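Local atomic coordinates of disulfide oxidoreductase (Xylella fastidiosa, PDB entry 2REM), a protein that probably acts as a thiol-disulfide oxidoreductase of the DsbA type, exchanging disulfide bonds with other proteins in the periplasm. Residues A[28-33]-A[61-66]; A[34-39]-A[69-74]. All blocks are in the same frame, centred on the assembly; numbering follows the deposited sequence.

Interaction 1. Residues A[28-33]-A[61-66]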
# COMPACT_ATOMS: atom_id res chain seq x y z
N GLU A 28 7.09 -3.75 10.85
CA GLU A 28 6.08 -3.32 9.91
C GLU A 28 6.76 -3.01 8.60
O GLU A 28 7.76 -2.30 8.55
CB GLU A 28 5.35 -2.09 10.42
CG GLU A 28 4.31 -1.58 9.46
CD GLU A 28 3.72 -0.30 9.95
OE1 GLU A 28 4.31 0.77 9.66
OE2 GLU A 28 2.67 -0.36 10.63
N VAL A 29 6.22 -3.60 7.54
CA VAL A 29 6.62 -3.27 6.20
C VAL A 29 5.38 -2.78 5.49
O VAL A 29 4.46 -3.55 5.25
CB VAL A 29 7.22 -4.48 5.47
CG1 VAL A 29 7.64 -4.08 4.06
CG2 VAL A 29 8.45 -5.00 6.26
N VAL A 30 5.38 -1.50 5.17
CA VAL A 30 4.31 -0.89 4.42
C VAL A 30 4.72 -0.72 2.97
O VAL A 30 5.86 -0.34 2.68
CB VAL A 30 3.86 0.47 5.04
CG1 VAL A 30 3.00 1.30 4.03
CG2 VAL A 30 3.13 0.24 6.34
N GLU A 31 3.81 -1.06 2.06
CA GLU A 31 3.89 -0.58 0.68
C GLU A 31 2.85 0.50 0.47
O GLU A 31 1.64 0.23 0.59
CB GLU A 31 3.60 -1.68 -0.34
CG GLU A 31 3.87 -1.20 -1.78
CD GLU A 31 3.01 -1.89 -2.85
OE1 GLU A 31 1.95 -2.46 -2.52
OE2 GLU A 31 3.39 -1.83 -4.03
N ILE A 32 3.32 1.70 0.18
CA ILE A 32 2.46 2.78 -0.29
C ILE A 32 2.32 2.53 -1.78
O ILE A 32 3.31 2.43 -2.51
CB ILE A 32 3.06 4.18 -0.01
CG1 ILE A 32 3.36 4.33 1.49
CG2 ILE A 32 2.14 5.30 -0.58
CD1 ILE A 32 4.02 5.66 1.87
N PHE A 33 1.07 2.33 -2.21
CA PHE A 33 0.79 1.98 -3.59
C PHE A 33 -0.41 2.82 -4.04
O PHE A 33 -1.17 3.36 -3.22
CB PHE A 33 0.40 0.49 -3.69
CG PHE A 33 -1.03 0.24 -3.27
CD1 PHE A 33 -2.05 0.16 -4.22
CD2 PHE A 33 -1.36 0.17 -1.93
CE1 PHE A 33 -3.36 0.01 -3.83
CE2 PHE A 33 -2.67 0.00 -1.54
CZ PHE A 33 -3.66 -0.08 -2.49
N THR A 61 1.77 -4.47 5.27
CA THR A 61 0.56 -3.67 5.22
C THR A 61 0.57 -2.84 3.96
O THR A 61 1.58 -2.24 3.61
CB THR A 61 0.47 -2.76 6.45
OG1 THR A 61 0.44 -3.59 7.61
CG2 THR A 61 -0.78 -1.87 6.41
N LEU A 62 -0.56 -2.83 3.26
CA LEU A 62 -0.75 -1.92 2.14
C LEU A 62 -1.32 -0.63 2.63
O LEU A 62 -2.27 -0.62 3.43
CB LEU A 62 -1.71 -2.53 1.10
CG LEU A 62 -1.26 -3.85 0.48
CD1 LEU A 62 -2.28 -4.26 -0.54
CD2 LEU A 62 0.13 -3.75 -0.15
N VAL A 63 -0.76 0.47 2.14
CA VAL A 63 -1.29 1.78 2.44
C VAL A 63 -1.46 2.49 1.10
O VAL A 63 -0.49 2.72 0.35
CB VAL A 63 -0.38 2.62 3.41
CG1 VAL A 63 -0.89 4.09 3.58
CG2 VAL A 63 -0.28 1.93 4.77
N PRO A 64 -2.72 2.85 0.79
CA PRO A 64 -2.90 3.48 -0.50
C PRO A 64 -2.34 4.90 -0.47
O PRO A 64 -2.36 5.57 0.58
CB PRO A 64 -4.43 3.47 -0.67
CG PRO A 64 -4.98 3.48 0.69
CD PRO A 64 -3.96 2.76 1.58
N ALA A 65 -1.78 5.31 -1.60
CA ALA A 65 -1.27 6.64 -1.81
C ALA A 65 -2.41 7.65 -1.99
O ALA A 65 -3.18 7.59 -2.98
CB ALA A 65 -0.30 6.68 -3.03
N VAL A 66 -2.48 8.56 -1.04
CA VAL A 66 -3.43 9.66 -1.07
C VAL A 66 -2.65 10.85 -1.55
O VAL A 66 -2.14 11.66 -0.75
CB VAL A 66 -4.11 9.89 0.29
CG1 VAL A 66 -5.05 11.07 0.21
CG2 VAL A 66 -4.89 8.62 0.69
O HOH W 1 0.75 -1.96 9.72

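Interaction 2. Residues A[34-39]-A[69-74]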
# COMPACT_ATOMS: atom_id res chain seq x y z
N GLY A 34 -0.58 2.91 -5.34
CA GLY A 34 -1.84 3.36 -5.92
C GLY A 34 -2.27 2.37 -6.99
O GLY A 34 -1.44 1.88 -7.77
N TYR A 35 -3.56 2.09 -7.05
CA TYR A 35 -4.14 1.30 -8.14
C TYR A 35 -3.88 1.92 -9.51
O TYR A 35 -3.75 1.20 -10.51
CB TYR A 35 -5.65 1.13 -7.91
CG TYR A 35 -6.01 0.04 -6.91
CD1 TYR A 35 -5.46 -1.25 -7.03
CD2 TYR A 35 -6.92 0.28 -5.89
CE1 TYR A 35 -5.79 -2.24 -6.15
CE2 TYR A 35 -7.27 -0.73 -5.00
CZ TYR A 35 -6.69 -1.98 -5.14
OH TYR A 35 -7.02 -2.99 -4.29
N THR A 36 -3.78 3.25 -9.56
CA THR A 36 -3.56 3.96 -10.82
C THR A 36 -2.12 3.88 -11.30
O THR A 36 -1.82 4.29 -12.42
CB THR A 36 -3.94 5.47 -10.73
OG1 THR A 36 -3.17 6.13 -9.73
CG2 THR A 36 -5.42 5.65 -10.45
N CYS A 37 -1.24 3.38 -10.44
CA CYS A 37 0.18 3.34 -10.72
C CYS A 37 0.56 2.07 -11.46
O CYS A 37 0.40 0.97 -10.92
CB CYS A 37 0.96 3.44 -9.42
SG CYS A 37 2.69 3.35 -9.69
N PRO A 38 1.05 2.19 -12.69
CA PRO A 38 1.40 0.95 -13.40
C PRO A 38 2.60 0.24 -12.77
O PRO A 38 2.69 -0.97 -12.86
CB PRO A 38 1.71 1.43 -14.82
CG PRO A 38 2.01 2.87 -14.69
CD PRO A 38 1.25 3.39 -13.52
N HIS A 39 3.49 0.98 -12.09
CA HIS A 39 4.59 0.33 -11.36
C HIS A 39 4.06 -0.55 -10.24
O HIS A 39 4.49 -1.69 -10.07
CB HIS A 39 5.60 1.35 -10.83
CG HIS A 39 6.14 2.25 -11.89
ND1 HIS A 39 5.84 3.60 -11.95
CD2 HIS A 39 6.93 2.00 -12.96
CE1 HIS A 39 6.43 4.14 -13.00
NE2 HIS A 39 7.09 3.19 -13.63
N GLY A 69 -5.80 14.34 -6.69
CA GLY A 69 -6.28 14.03 -8.03
C GLY A 69 -6.82 12.61 -8.18
O GLY A 69 -7.65 12.14 -7.39
N VAL A 70 -6.33 11.92 -9.21
CA VAL A 70 -6.85 10.60 -9.57
C VAL A 70 -6.55 9.54 -8.52
O VAL A 70 -7.23 8.53 -8.45
CB VAL A 70 -6.35 10.11 -10.96
CG1 VAL A 70 -6.80 11.07 -12.07
CG2 VAL A 70 -4.83 9.92 -10.98
N TRP A 71 -5.50 9.76 -7.72
CA TRP A 71 -5.09 8.78 -6.73
C TRP A 71 -6.17 8.57 -5.68
O TRP A 71 -6.35 7.47 -5.18
CB TRP A 71 -3.82 9.26 -6.02
CG TRP A 71 -2.64 9.44 -6.94
CD1 TRP A 71 -2.36 10.51 -7.76
CD2 TRP A 71 -1.59 8.50 -7.14
NE1 TRP A 71 -1.17 10.31 -8.42
CE2 TRP A 71 -0.68 9.07 -8.06
CE3 TRP A 71 -1.30 7.24 -6.59
CZ2 TRP A 71 0.49 8.41 -8.46
CZ3 TRP A 71 -0.14 6.60 -6.98
CH2 TRP A 71 0.73 7.18 -7.91
N ASP A 72 -6.88 9.65 -5.33
CA ASP A 72 -7.69 9.64 -4.11
C ASP A 72 -8.91 8.73 -4.18
O ASP A 72 -9.13 7.97 -3.25
CB ASP A 72 -8.07 11.05 -3.66
CG ASP A 72 -6.90 11.81 -3.10
OD1 ASP A 72 -5.77 11.28 -3.10
OD2 ASP A 72 -7.11 12.94 -2.65
N PRO A 73 -9.71 8.79 -5.28
CA PRO A 73 -10.79 7.82 -5.42
C PRO A 73 -10.32 6.38 -5.29
O PRO A 73 -11.01 5.55 -4.67
CB PRO A 73 -11.32 8.09 -6.84
CG PRO A 73 -11.04 9.50 -7.09
CD PRO A 73 -9.70 9.76 -6.40
N PHE A 74 -9.14 6.09 -5.84
CA PHE A 74 -8.64 4.72 -5.77
C PHE A 74 -8.08 4.36 -4.42
O PHE A 74 -8.10 3.18 -4.03
CB PHE A 74 -7.64 4.46 -6.89
CG PHE A 74 -8.29 4.35 -8.20
CD1 PHE A 74 -8.95 3.17 -8.54
CD2 PHE A 74 -8.34 5.43 -9.08
CE1 PHE A 74 -9.61 3.03 -9.76
CE2 PHE A 74 -8.99 5.30 -10.30
CZ PHE A 74 -9.64 4.08 -10.63

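Interaction 1. Residues A[28-33]-A[61-66]
Val29, Glu31 and Phe33 turn their backbone polar groups toward the parallel strand 61-64. Thr61 N donates to Val29 O at 2.8 Å; Thr61 O then takes Glu31 N, Glu31 O takes Val63 N at 2.9 Å in a nearly straight bond (176° at the hydrogen), and Val63 O takes Phe33 N. Ala65 N closes the ladder on Phe33 O, just past the last strand residue. Pro64 has no N-H to give, which suits a place whose nitrogen this ladder does not use.

A water bonds both Glu28 OE2, to which it donates, and Thr61 OG1, each at 2.7 Å. OE2 also takes a salt bridge from Arg59 and the N-H of Ala21, while OE1 takes that of Phe20.

On one face, beta-branched residues pack closely over the sheet: Val30 CG1, anti to the backbone N (chi1 164°), presses on Val63 CG2 at a tight 3.4 Å. On the other, Glu31 OE1 lies 3.3 Å from Leu62 CD2, the two chains side by side, and Phe33 CE2 rests 3.8 Å from Leu62 CB.

Helix 135-151 packs on the Val30 and Val63 face, while helix 38-52 meets Glu31 and Phe33, completing a beta-alpha-beta unit. Strand 158-161 pairs with Val30 and Ile32 along the remaining edge of strand 27-33.

Interaction 2. Residues A[34-39]-A[69-74]
Gly34 O accepts the N-H of Cys37 at 3.1 Å, closing a type I beta turn whose two ends both lie against the indole of Trp71. Gly34 CA comes within 3.8 Å of Trp71 CZ3, and Cys37 CB is 4.0 Å from CH2 of the same ring. Glycine suits the first place because a CB here would point toward the indole and run into CZ3.

Between them Thr36 reaches across with both branches of its side chain. OG1 stands between the backbone N and the carbonyl carbon (chi1 60°), and this carries it over one face of Trp71, 3.8 Å above the plane and offset toward the rim. The contact is a polar atom packed on an aromatic surface; no hydrogen bond crosses between the segments. CG2 goes to the other aromatic ring, lying 3.6 Å from Phe74 CE2. It comes nearer still to CD2, where the spacing is so short that its exact value is doubtful. A small branched residue thus fits between two large rings.

The turn leads into the CxxC motif of the thioredoxin fold: Cys37 and Cys40 are the predicted redox-active pair, although no disulfide joins them here. Cys37 occupies the N-cap of helix 38-52. Its SG, anti to the backbone N (chi1 178°), caps a backbone nitrogen in the first turn of that helix, just beyond residue 39.

Tyr35 meets Phe74, in the first turn of helix 71-83, differently. Its CB lies 3.9 Å from Phe74 CD1, and the edge of its ring, at CD2, approaches Phe74 O near the ring plane at 3.6 Å. Phe95 meets the Tyr35 ring edge-to-face, and Tyr35 O accepts a hydrogen bond from His99 NE2, both on helix 87-101.

Overall arrangement
Interaction 1 lies in the core, about 3 Å between its centre and that of the chain, whereas interaction 2, about 11 Å away from that centre, is only partly buried. The chain runs directly from strand 27-33 of the first into the turn and helix start of the second, and, after two intervening residues, from 61-66 into 69-74. Backbone hydrogen bonds dominate the strand pairing; the contact of 34-39 with 69-74 depends on side chains packed around aromatic rings. They meet where Ala65 O and Val66 CG1 touch Trp71 and Asp72, and where the rings of Phe33 and Tyr35 stack edge-to-face. Phe33, at the end of its strand, also touches Cys40 of the predicted redox pair.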